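Side-chain contact in putative uncharacterized protein (Streptococcus mutans, PDB 3BGK), which probably catalyses the ADP-dependent dehydration of the S-form of NAD(P)HX, a repair step that restores damaged, hydrated NAD(P)H: residues Glu121-Ala126 with Trp149-Pro154. Numbering follows the deposited sequence.
Sequences EQITAA and WQAIEP
Ile123 and Ala151 make the close-packed half of this contact, where the last turns of helices 116-125 and 139-151 come together. The alanine methyl sits against two branches of the isoleucine at once: CG2 and CD1 of Ile123 each lie 3.8 Å from CB of Ala151. With CG1 of Ile123 beside the backbone nitrogen (chi1 -72°), CG2 falls anti to that nitrogen, and from there it also meets Ala151 O. The tip of Ile152 reaches that isoleucine branch, its CD1 4.1 Å from CG2 of Ile123, although its CB points away from helix 116-125. Beneath this apolar cluster the sheet closes the floor, with Ile123 resting on Leu62 and Ile152 on Leu158.

The outer side is looser. There Glu153 stretches an extended chain obliquely across to Thr124, and its OE1 stops 3.7 Å from the Thr124 CB, a van der Waals touch. The threonine hydroxyl is turned back into its own helix instead, OG1 donating to Glu121 O at 2.8 Å, a carbonyl that also accepts from Ala125 N.

Gln156 ties the two helix exits together, bonding Ala126 O and Glu153 N. Neighbouring helices packed side by side over parallel strands are characteristic of the three-layer alpha/beta sandwich of the NnrD/CARKD family.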
# COMPACT_ATOMS: atom_id res chain seq x y z
N GLU A 121 -7.26 -15.02 25.16
CA GLU A 121 -6.50 -13.98 25.86
C GLU A 121 -6.92 -12.60 25.39
O GLU A 121 -7.12 -11.69 26.20
CB GLU A 121 -4.99 -14.17 25.66
CG GLU A 121 -4.38 -15.34 26.43
N GLN A 122 -7.06 -12.44 24.07
CA GLN A 122 -7.39 -11.15 23.48
C GLN A 122 -8.82 -10.68 23.78
O GLN A 122 -9.06 -9.48 23.87
CB GLN A 122 -7.12 -11.15 21.96
CG GLN A 122 -5.63 -11.14 21.59
CD GLN A 122 -4.88 -9.91 22.10
OE1 GLN A 122 -5.39 -8.79 22.07
NE2 GLN A 122 -3.65 -10.12 22.56
N ILE A 123 -9.74 -11.63 23.94
CA ILE A 123 -11.11 -11.29 24.34
C ILE A 123 -11.12 -10.64 25.73
O ILE A 123 -11.75 -9.59 25.91
CB ILE A 123 -12.07 -12.51 24.26
CG1 ILE A 123 -12.36 -12.87 22.80
CG2 ILE A 123 -13.39 -12.21 24.97
CD1 ILE A 123 -12.72 -14.33 22.58
N THR A 124 -10.40 -11.24 26.68
CA THR A 124 -10.29 -10.71 28.05
C THR A 124 -9.58 -9.35 28.14
O THR A 124 -9.80 -8.60 29.10
CB THR A 124 -9.55 -11.68 29.03
OG1 THR A 124 -8.14 -11.60 28.81
CG2 THR A 124 -10.02 -13.13 28.85
N ALA A 125 -8.71 -9.06 27.18
CA ALA A 125 -8.00 -7.77 27.13
C ALA A 125 -8.84 -6.66 26.47
O ALA A 125 -8.55 -5.47 26.63
CB ALA A 125 -6.67 -7.93 26.42
N ALA A 126 -9.88 -7.04 25.74
CA ALA A 126 -10.72 -6.09 25.00
C ALA A 126 -11.85 -5.51 25.85
O ALA A 126 -12.39 -6.19 26.73
CB ALA A 126 -11.30 -6.76 23.76
N TRP A 149 -18.47 -16.22 22.26
CA TRP A 149 -19.71 -16.26 23.03
C TRP A 149 -19.51 -16.76 24.47
O TRP A 149 -20.19 -16.29 25.39
CB TRP A 149 -20.76 -17.12 22.31
CG TRP A 149 -22.15 -16.82 22.76
CD1 TRP A 149 -22.92 -17.55 23.62
CD2 TRP A 149 -22.94 -15.68 22.39
NE1 TRP A 149 -24.14 -16.94 23.80
CE2 TRP A 149 -24.18 -15.79 23.06
CE3 TRP A 149 -22.72 -14.57 21.56
CZ2 TRP A 149 -25.20 -14.84 22.91
CZ3 TRP A 149 -23.73 -13.63 21.42
CH2 TRP A 149 -24.95 -13.77 22.10
N GLN A 150 -18.60 -17.70 24.67
CA GLN A 150 -18.31 -18.23 26.02
C GLN A 150 -17.28 -17.39 26.80
O GLN A 150 -17.19 -17.50 28.03
CB GLN A 150 -17.87 -19.69 25.96
CG GLN A 150 -18.99 -20.67 25.56
N ALA A 151 -16.52 -16.57 26.08
CA ALA A 151 -15.46 -15.76 26.69
C ALA A 151 -15.88 -14.31 26.99
O ALA A 151 -15.16 -13.60 27.71
CB ALA A 151 -14.21 -15.80 25.81
N ILE A 152 -17.02 -13.89 26.46
CA ILE A 152 -17.52 -12.53 26.71
C ILE A 152 -17.87 -12.33 28.18
O ILE A 152 -18.38 -13.24 28.84
CB ILE A 152 -18.72 -12.14 25.78
CG1 ILE A 152 -18.28 -12.04 24.30
CG2 ILE A 152 -19.39 -10.84 26.22
CD1 ILE A 152 -17.22 -10.98 24.00
N GLU A 153 -17.56 -11.14 28.68
CA GLU A 153 -17.74 -10.78 30.07
C GLU A 153 -18.82 -9.70 30.15
O GLU A 153 -19.06 -9.01 29.16
CB GLU A 153 -16.40 -10.29 30.65
CG GLU A 153 -15.23 -11.29 30.45
CD GLU A 153 -13.85 -10.67 30.71
OE1 GLU A 153 -12.86 -11.44 30.70
OE2 GLU A 153 -13.73 -9.44 30.91
N PRO A 154 -19.48 -9.56 31.31
CA PRO A 154 -20.60 -8.60 31.47
C PRO A 154 -20.26 -7.10 31.27
O PRO A 154 -21.13 -6.33 30.85
CB PRO A 154 -21.06 -8.83 32.91
CG PRO A 154 -20.54 -10.20 33.26
CD PRO A 154 -19.24 -10.31 32.55